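PDB 2RFL: putative phosphohistidine phosphatase SixA, which probably removes phosphoryl groups from histidine residues of phosphorylated proteins, as a small member of the histidine phosphatase (phosphoglycerate mutase-like) superfamily. Local coordinates for residues S94-S99 against M119-E124; R54-L59 against T105-V110; H16-W21 against G32-G37. All blocks are in the same frame, centred on the assembly; numbering follows the deposited sequence.

Contact 1: S94-S99 against M119-E124; sequences SETYLS and MEATLE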
loop_
_atom_site.group_PDB
_atom_site.type_symbol
_atom_site.label_atom_id
_atom_site.label_comp_id
_atom_site.label_asym_id
_atom_site.label_seq_id
_atom_site.Cartn_x
_atom_site.Cartn_y
_atom_site.Cartn_z
ATOM N N SER A 94 11.347 -10.933 3.724
ATOM C CA SER A 94 11.896 -9.742 4.331
ATOM C C SER A 94 10.938 -9.208 5.368
ATOM O O SER A 94 9.745 -9.489 5.316
ATOM C CB SER A 94 12.194 -8.699 3.252
ATOM O OG SER A 94 11.288 -8.843 2.173
ATOM N N GLU A 95 11.463 -8.462 6.334
ATOM C CA GLU A 95 10.591 -7.857 7.306
ATOM C C GLU A 95 9.905 -6.633 6.710
ATOM O O GLU A 95 8.854 -6.202 7.203
ATOM C CB GLU A 95 11.333 -7.515 8.602
ATOM C CG GLU A 95 12.658 -6.792 8.371
ATOM C CD GLU A 95 13.476 -6.644 9.623
ATOM O OE1 GLU A 95 12.871 -6.192 10.621
ATOM O OE2 GLU A 95 14.706 -6.965 9.590
ATOM N N THR A 96 10.492 -6.081 5.652
ATOM C CA THR A 96 9.955 -4.866 5.024
ATOM C C THR A 96 9.912 -4.880 3.481
ATOM O O THR A 96 10.325 -5.835 2.820
ATOM C CB THR A 96 10.629 -3.583 5.563
ATOM O OG1 THR A 96 11.950 -3.481 5.036
ATOM C CG2 THR A 96 10.684 -3.607 7.086
ATOM N N TYR A 97 9.321 -3.836 2.932
ATOM C CA TYR A 97 9.354 -3.653 1.496
ATOM C C TYR A 97 10.308 -2.507 1.112
ATOM O O TYR A 97 10.271 -2.024 -0.007
ATOM C CB TYR A 97 7.947 -3.403 0.946
ATOM C CG TYR A 97 6.942 -4.529 1.078
ATOM C CD1 TYR A 97 7.186 -5.825 0.553
ATOM C CD2 TYR A 97 5.727 -4.287 1.699
ATOM C CE1 TYR A 97 6.224 -6.838 0.675
ATOM C CE2 TYR A 97 4.764 -5.244 1.798
ATOM C CZ TYR A 97 4.985 -6.516 1.293
ATOM O OH TYR A 97 3.948 -7.440 1.459
ATOM N N LEU A 98 11.126 -2.053 2.052
ATOM C CA LEU A 98 11.998 -0.878 1.834
ATOM C C LEU A 98 12.916 -0.913 0.568
ATOM O O LEU A 98 13.243 0.086 -0.008
ATOM C CB LEU A 98 12.830 -0.606 3.091
ATOM C CG LEU A 98 12.181 0.445 3.987
ATOM C CD1 LEU A 98 12.588 0.263 5.429
ATOM C CD2 LEU A 98 12.512 1.859 3.533
ATOM N N SER A 99 13.365 -2.093 0.204
ATOM C CA SER A 99 14.219 -2.278 -0.931
ATOM C C SER A 99 13.464 -2.092 -2.254
ATOM O O SER A 99 14.000 -1.529 -3.201
ATOM C CB SER A 99 14.813 -3.655 -0.821
ATOM O OG SER A 99 15.615 -3.695 0.338
HETATM N N MSE A 119 3.783 -4.833 5.611
HETATM C CA MSE A 119 3.322 -3.470 5.322
HETATM C C MSE A 119 3.481 -2.553 6.554
HETATM O O MSE A 119 4.116 -1.498 6.466
HETATM C CB MSE A 119 1.870 -3.477 4.777
HETATM C CG MSE A 119 1.445 -2.178 4.012
HETATM SE SE MSE A 119 2.653 -1.579 2.529
HETATM C CE MSE A 119 2.423 -3.086 1.283
ATOM N N GLU A 120 2.904 -2.980 7.687
ATOM C CA GLU A 120 3.078 -2.294 8.985
ATOM C C GLU A 120 4.560 -2.107 9.334
ATOM O O GLU A 120 4.952 -1.029 9.770
ATOM C CB GLU A 120 2.326 -3.018 10.125
ATOM C CG GLU A 120 1.891 -2.091 11.279
ATOM C CD GLU A 120 0.928 -2.746 12.317
ATOM O OE1 GLU A 120 0.064 -3.570 11.935
ATOM O OE2 GLU A 120 1.042 -2.430 13.533
ATOM N N ALA A 121 5.387 -3.127 9.109
ATOM C CA ALA A 121 6.831 -3.000 9.385
ATOM C C ALA A 121 7.555 -1.945 8.534
ATOM O O ALA A 121 8.399 -1.207 9.020
ATOM C CB ALA A 121 7.511 -4.329 9.273
ATOM N N THR A 122 7.188 -1.867 7.272
ATOM C CA THR A 122 7.663 -0.845 6.375
ATOM C C THR A 122 7.355 0.579 6.814
ATOM O O THR A 122 8.224 1.458 6.753
ATOM C CB THR A 122 7.106 -1.105 4.979
ATOM O OG1 THR A 122 7.215 -2.517 4.714
ATOM C CG2 THR A 122 7.885 -0.313 3.953
ATOM N N LEU A 123 6.128 0.828 7.247
ATOM C CA LEU A 123 5.789 2.173 7.731
ATOM C C LEU A 123 6.571 2.458 8.982
ATOM O O LEU A 123 7.126 3.550 9.124
ATOM C CB LEU A 123 4.282 2.295 7.986
ATOM C CG LEU A 123 3.681 3.604 8.494
ATOM C CD1 LEU A 123 4.060 4.748 7.551
ATOM C CD2 LEU A 123 2.153 3.483 8.653
ATOM N N GLU A 124 6.642 1.463 9.875
ATOM C CA GLU A 124 7.372 1.589 11.125
ATOM C C GLU A 124 8.827 1.993 10.819
ATOM O O GLU A 124 9.332 2.963 11.375
ATOM C CB GLU A 124 7.275 0.301 12.001
ATOM C CG GLU A 124 7.800 0.476 13.443
ATOM C CD GLU A 124 8.131 -0.832 14.220
ATOM O OE1 GLU A 124 8.088 -1.960 13.657
ATOM O OE2 GLU A 124 8.455 -0.709 15.428
#

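Contact 2: R54-L59 against T105-V110; sequences RPDLIL and TEVQSV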
loop_
_atom_site.group_PDB
_atom_site.type_symbol
_atom_site.label_atom_id
_atom_site.label_comp_id
_atom_site.label_asym_id
_atom_site.label_seq_id
_atom_site.Cartn_x
_atom_site.Cartn_y
_atom_site.Cartn_z
ATOM N N ARG A 54 -2.058 10.157 -7.067
ATOM C CA ARG A 54 -1.757 9.308 -8.225
ATOM C C ARG A 54 -0.272 8.893 -8.256
ATOM O O ARG A 54 0.608 9.750 -8.296
ATOM C CB ARG A 54 -2.144 10.022 -9.536
ATOM C CG ARG A 54 -2.019 9.186 -10.808
ATOM C CD ARG A 54 -2.000 10.016 -12.079
ATOM N NE ARG A 54 -0.936 9.554 -12.983
ATOM C CZ ARG A 54 -1.066 8.636 -13.958
ATOM N NH1 ARG A 54 -0.008 8.290 -14.690
ATOM N NH2 ARG A 54 -2.229 8.043 -14.207
ATOM N N PRO A 55 0.004 7.571 -8.215
ATOM C CA PRO A 55 1.377 7.108 -8.306
ATOM C C PRO A 55 1.775 6.805 -9.729
ATOM O O PRO A 55 0.956 6.372 -10.520
ATOM C CB PRO A 55 1.374 5.828 -7.449
ATOM C CG PRO A 55 -0.118 5.493 -7.229
ATOM C CD PRO A 55 -0.916 6.439 -8.037
ATOM N N ASP A 56 3.038 7.063 -10.045
ATOM C CA ASP A 56 3.627 6.727 -11.354
ATOM C C ASP A 56 3.731 5.219 -11.546
ATOM O O ASP A 56 3.382 4.707 -12.581
ATOM C CB ASP A 56 5.010 7.353 -11.460
ATOM C CG ASP A 56 5.004 8.813 -11.099
ATOM O OD1 ASP A 56 3.944 9.475 -11.212
ATOM O OD2 ASP A 56 6.058 9.315 -10.713
ATOM N N LEU A 57 4.215 4.539 -10.507
ATOM C CA LEU A 57 4.379 3.080 -10.477
ATOM C C LEU A 57 3.672 2.388 -9.271
ATOM O O LEU A 57 3.812 2.824 -8.126
ATOM C CB LEU A 57 5.878 2.742 -10.502
ATOM C CG LEU A 57 6.251 1.280 -10.213
ATOM C CD1 LEU A 57 5.969 0.295 -11.346
ATOM C CD2 LEU A 57 7.700 1.238 -9.776
ATOM N N ILE A 58 2.924 1.330 -9.563
ATOM C CA ILE A 58 2.315 0.459 -8.551
ATOM C C ILE A 58 2.978 -0.912 -8.507
ATOM O O ILE A 58 2.920 -1.636 -9.503
ATOM C CB ILE A 58 0.798 0.194 -8.810
ATOM C CG1 ILE A 58 -0.004 1.491 -8.772
ATOM C CG2 ILE A 58 0.231 -0.798 -7.782
ATOM C CD1 ILE A 58 -1.326 1.405 -9.482
ATOM N N LEU A 59 3.572 -1.271 -7.350
ATOM C CA LEU A 59 4.125 -2.622 -7.100
ATOM C C LEU A 59 3.217 -3.418 -6.169
ATOM O O LEU A 59 2.919 -3.007 -5.058
ATOM C CB LEU A 59 5.524 -2.550 -6.508
ATOM C CG LEU A 59 6.608 -1.776 -7.252
ATOM C CD1 LEU A 59 7.964 -1.715 -6.536
ATOM C CD2 LEU A 59 6.689 -2.352 -8.664
ATOM N N THR A 105 14.959 4.354 -8.568
ATOM C CA THR A 105 15.818 5.529 -8.515
ATOM C C THR A 105 15.407 6.755 -9.352
ATOM O O THR A 105 15.784 7.870 -9.016
ATOM C CB THR A 105 17.308 5.161 -8.799
ATOM O OG1 THR A 105 17.401 3.901 -9.490
ATOM C CG2 THR A 105 18.096 5.098 -7.469
ATOM N N GLU A 106 14.618 6.527 -10.401
ATOM C CA GLU A 106 14.040 7.598 -11.226
ATOM C C GLU A 106 12.526 7.457 -11.492
ATOM O O GLU A 106 12.074 7.615 -12.624
ATOM C CB GLU A 106 14.792 7.699 -12.562
ATOM C CG GLU A 106 16.284 8.051 -12.429
ATOM C CD GLU A 106 17.085 7.737 -13.692
ATOM O OE1 GLU A 106 16.632 6.866 -14.489
ATOM O OE2 GLU A 106 18.169 8.361 -13.872
ATOM N N VAL A 107 11.760 7.149 -10.450
ATOM C CA VAL A 107 10.303 7.193 -10.474
ATOM C C VAL A 107 9.923 8.103 -9.321
ATOM O O VAL A 107 10.323 7.846 -8.174
ATOM C CB VAL A 107 9.672 5.811 -10.184
ATOM C CG1 VAL A 107 8.180 5.804 -10.504
ATOM C CG2 VAL A 107 10.383 4.711 -10.925
ATOM N N GLN A 108 9.158 9.152 -9.614
ATOM C CA GLN A 108 8.888 10.208 -8.648
ATOM C C GLN A 108 8.029 9.757 -7.475
ATOM O O GLN A 108 8.352 10.069 -6.341
ATOM C CB GLN A 108 8.242 11.404 -9.326
ATOM C CG GLN A 108 7.979 12.558 -8.387
ATOM C CD GLN A 108 7.078 13.616 -8.990
ATOM O OE1 GLN A 108 7.476 14.356 -9.907
ATOM N NE2 GLN A 108 5.850 13.693 -8.478
ATOM N N SER A 109 6.927 9.062 -7.773
ATOM C CA SER A 109 6.043 8.489 -6.751
ATOM C C SER A 109 5.700 7.022 -6.954
ATOM O O SER A 109 5.387 6.569 -8.046
ATOM C CB SER A 109 4.768 9.332 -6.498
ATOM O OG SER A 109 4.104 9.710 -7.676
ATOM N N VAL A 110 5.740 6.283 -5.859
ATOM C CA VAL A 110 5.568 4.852 -5.935
ATOM C C VAL A 110 4.679 4.312 -4.819
ATOM O O VAL A 110 4.743 4.741 -3.670
ATOM C CB VAL A 110 6.943 4.108 -6.042
ATOM C CG1 VAL A 110 7.895 4.665 -5.043
ATOM C CG2 VAL A 110 6.794 2.603 -5.818
#

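Contact 3: H16-W21 against G32-G37; sequences HAKAAW and GLNEAG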
loop_
_atom_site.group_PDB
_atom_site.type_symbol
_atom_site.label_atom_id
_atom_site.label_comp_id
_atom_site.label_asym_id
_atom_site.label_seq_id
_atom_site.Cartn_x
_atom_site.Cartn_y
_atom_site.Cartn_z
ATOM N N HIS A 16 -3.962 -4.425 1.340
ATOM C CA HIS A 16 -5.005 -4.993 0.524
ATOM C C HIS A 16 -6.318 -4.878 1.312
ATOM O O HIS A 16 -6.307 -4.780 2.549
ATOM C CB HIS A 16 -4.692 -6.458 0.153
ATOM C CG HIS A 16 -4.717 -7.392 1.324
ATOM N ND1 HIS A 16 -5.891 -7.875 1.872
ATOM C CD2 HIS A 16 -3.717 -7.884 2.093
ATOM C CE1 HIS A 16 -5.609 -8.631 2.917
ATOM N NE2 HIS A 16 -4.299 -8.663 3.064
ATOM N N ALA A 17 -7.428 -4.850 0.579
ATOM C CA ALA A 17 -8.752 -4.760 1.159
ATOM C C ALA A 17 -9.102 -6.063 1.883
ATOM O O ALA A 17 -8.333 -7.047 1.792
ATOM C CB ALA A 17 -9.774 -4.429 0.065
ATOM N N LYS A 18 -10.240 -6.053 2.601
ATOM C CA LYS A 18 -10.724 -7.214 3.372
ATOM C C LYS A 18 -10.963 -8.437 2.494
ATOM O O LYS A 18 -11.686 -8.377 1.486
ATOM C CB LYS A 18 -11.985 -6.874 4.198
ATOM C CG LYS A 18 -12.475 -8.010 5.143
ATOM C CD LYS A 18 -13.627 -7.621 6.063
ATOM C CE LYS A 18 -13.149 -6.983 7.375
ATOM N NZ LYS A 18 -11.967 -7.640 8.062
ATOM N N ALA A 19 -10.329 -9.533 2.895
ATOM C CA ALA A 19 -10.390 -10.797 2.194
ATOM C C ALA A 19 -11.326 -11.740 2.904
ATOM O O ALA A 19 -11.583 -11.586 4.088
ATOM C CB ALA A 19 -9.018 -11.411 2.093
ATOM N N ALA A 20 -11.834 -12.711 2.161
ATOM C CA ALA A 20 -12.682 -13.754 2.708
ATOM C C ALA A 20 -11.830 -14.971 3.044
ATOM O O ALA A 20 -10.639 -15.019 2.710
ATOM C CB ALA A 20 -13.793 -14.115 1.706
ATOM N N TRP A 21 -12.431 -15.948 3.709
ATOM C CA TRP A 21 -11.683 -17.105 4.194
ATOM C C TRP A 21 -11.961 -18.332 3.323
ATOM O O TRP A 21 -11.730 -18.317 2.112
ATOM C CB TRP A 21 -11.974 -17.383 5.692
ATOM C CG TRP A 21 -11.601 -16.252 6.666
ATOM C CD1 TRP A 21 -12.373 -15.164 6.991
ATOM C CD2 TRP A 21 -10.395 -16.123 7.450
ATOM N NE1 TRP A 21 -11.726 -14.369 7.911
ATOM C CE2 TRP A 21 -10.511 -14.928 8.207
ATOM C CE3 TRP A 21 -9.233 -16.897 7.586
ATOM C CZ2 TRP A 21 -9.499 -14.484 9.086
ATOM C CZ3 TRP A 21 -8.216 -16.452 8.461
ATOM C CH2 TRP A 21 -8.364 -15.255 9.199
ATOM N N GLY A 32 -10.224 -14.289 -2.112
ATOM C CA GLY A 32 -10.697 -13.082 -2.796
ATOM C C GLY A 32 -11.051 -11.935 -1.875
ATOM O O GLY A 32 -11.000 -12.066 -0.655
ATOM N N LEU A 33 -11.377 -10.793 -2.457
ATOM C CA LEU A 33 -11.969 -9.735 -1.698
ATOM C C LEU A 33 -13.406 -10.152 -1.550
ATOM O O LEU A 33 -14.003 -10.647 -2.509
ATOM C CB LEU A 33 -11.879 -8.399 -2.424
ATOM C CG LEU A 33 -10.547 -7.718 -2.792
ATOM C CD1 LEU A 33 -10.821 -6.498 -3.553
ATOM C CD2 LEU A 33 -9.798 -7.370 -1.521
ATOM N N ASN A 34 -13.939 -10.029 -0.321
ATOM C CA ASN A 34 -15.378 -10.162 -0.063
ATOM C C ASN A 34 -16.093 -8.870 -0.453
ATOM O O ASN A 34 -15.452 -7.941 -0.947
ATOM C CB ASN A 34 -15.624 -10.525 1.412
ATOM C CG ASN A 34 -15.214 -9.426 2.379
ATOM O OD1 ASN A 34 -14.518 -8.481 2.029
ATOM N ND2 ASN A 34 -15.631 -9.570 3.621
ATOM N N GLU A 35 -17.402 -8.797 -0.216
ATOM C CA GLU A 35 -18.182 -7.580 -0.484
ATOM C C GLU A 35 -17.724 -6.307 0.245
ATOM O O GLU A 35 -17.389 -5.307 -0.434
ATOM C CB GLU A 35 -19.671 -7.824 -0.371
ATOM C CG GLU A 35 -20.188 -9.029 -1.243
ATOM C CD GLU A 35 -19.642 -9.126 -2.699
ATOM O OE1 GLU A 35 -19.021 -10.164 -3.043
ATOM O OE2 GLU A 35 -19.846 -8.194 -3.515
ATOM N N ALA A 36 -17.627 -6.328 1.576
ATOM C CA ALA A 36 -17.154 -5.148 2.275
ATOM C C ALA A 36 -15.711 -4.726 1.888
ATOM O O ALA A 36 -15.409 -3.517 1.715
ATOM C CB ALA A 36 -17.279 -5.328 3.738
ATOM N N GLY A 37 -14.841 -5.740 1.773
ATOM C CA GLY A 37 -13.518 -5.630 1.173
ATOM C C GLY A 37 -13.508 -4.996 -0.197
ATOM O O GLY A 37 -12.750 -4.066 -0.443
#

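Contact 1: S94-S99 against M119-E124
Thr122 OG1 is gripped by two hydrogen bonds: it accepts the backbone N-H of Tyr97 (N to OG1 3.1 Å, 153° at the hydrogen) and is bonded to the carbonyl O of Thr118, one turn earlier in helix 118-127. Its first torsion (chi1 -43°) sets OG1 beside its own backbone N and turns CG2 toward the start of helix 98-102, where it lies 4.1 Å from Leu98 N. Tyr97 is the N-cap residue of that short helix, so the threonine hydroxyl takes up an N-H just before the first turn. Ahead of it, Thr96 OG1 receives a weak bond from Leu98 N, while Thr96 CG2 rests on the backbone of Ala121, 3.8 Å from its carbonyl C. Packing is tight at Ala121, whose CB stands 3.1 Å from Glu95 O. On the buried side, the side chain of Met119 (selenomethionine) bends at chi2 and chi3 and crosses that of Tyr97 at about a right angle. Its CE comes within 3.2 Å of Tyr97 CE2, and SE lies at the ring edge, 5.3 Å from the centroid, a Met-aromatic contact. Tyr97 OH is tied to Met89 O and His115 N. The tyrosine is thus fixed at both its backbone N and its phenol oxygen, with an apolar selenomethionyl flank between, so its ring probably has little freedom to move.

Contact 2: R54-L59 against T105-V110
Two neighbouring parallel strands of the central sheet, 57-60 and 109-114, begin side by side here, with Leu57 bridged to Val110 at a CA-CA separation of 5.0 Å. Ser109 O is shared by two weak backbone bonds: Leu57 N reaches it at 3.4 Å in a nearly straight line (168°), whereas Asp56 N approaches at 3.1 Å but is strongly bent (129°). Leu57 O faces Val110 CA in a CA-H...O contact, and further backbone bonds of Leu57 with Met111 carry the ladder onward. In this alpha-beta-alpha sandwich, strand 57-60 lies between 82-85 and 109-114, and Asp56 and Ile58 bond to Asp82 on its other edge. Just before the strands pair, the Asp56 side chain spans the gap. With CG beside its own backbone N, OD2 accepts Ser109 N at 3.1 Å, the donor standing 59° above the carboxylate plane. Apolar contact flanks this polar clasp: Val107 CG1, anti to its backbone N, packs against both Asp56 CB at 3.7 Å and Leu57 CB at 3.8 Å. Farther along, Leu57 CD2 and Val110 CG2 meet loosely, 4.3 Å apart, on the same face of the sheet.

Contact 3: H16-W21 against G32-G37
The Asn34 carboxamide has different company on its two faces. From one side Gly37 N bonds to OD1 at 2.8 Å, coming in 39° above the carbonyl plane; on the other lie the carbonyl O of Lys18 and the aliphatic part of the Lys18 side chain, whose CD passes 3.7 Å from Asn34 ND2. The second flat group, the His16 imidazole, uses its ND1 edge, donating almost in the ring plane to Ala17 O at 2.6 Å. Its ring meets that of His115 with the planes about 60° apart, and Arg65 and Thr69 of helix 64-77 also touch it. Asn34 is the N-cap of helix 35-51, and its CG sits in the crowded position between backbone N and carbonyl carbon (chi1 66°), from which OD1 reaches forward to cap Gly37 N in the first turn. Segment 16-21 follows strand 10-15, where the histidine phosphatase superfamily carries its signature Arg-His motif. His16 probably corresponds to the histidine that takes the phosphoryl group in relatives; a proton held on ND1 by Ala17 O would be consistent with leaving NE2 as the nucleophile. The backbones join through a single bridge between Ala19 and Leu33: Ala20 N donates to Gly32 O at 3.0 Å, nearly along the C=O axis, and Asn34 N gives Lys18 O a weak bond. Lys18 O also receives CA-H contacts from Leu33 and from Gly37, whose lack of a side chain lets its CA approach to 3.3 Å. Asn34 OD1 lies 2.9 Å from Lys18 O, an unfavourable pairing of two acceptors that the surrounding donors may offset. Before the bridge in sequence, Ala17 CB packs closely on two partners, Leu33 CD2 at 3.3 Å and Gly37 O at 3.0 Å.

Overall arrangement
From the N terminus, contact 3 closes first, folding the loop after strand 10-15 back onto the start of helix 35-51. The chain then runs down that helix into strand 57-60, where contact 2 opens. Contact 1 opens at 94-99 before contact 2 closes at 105-110, and it closes in turn at 119-124, so contacts 1 and 2 cross while contact 3 precedes both in series. Contact 2 joins two strands of the central sheet; contact 1 ties together the short helix before strand 109-114 and the helix after it. Contacts 2 and 3 lie on opposite sides of the chain's centre, their own centres about 26 Å apart.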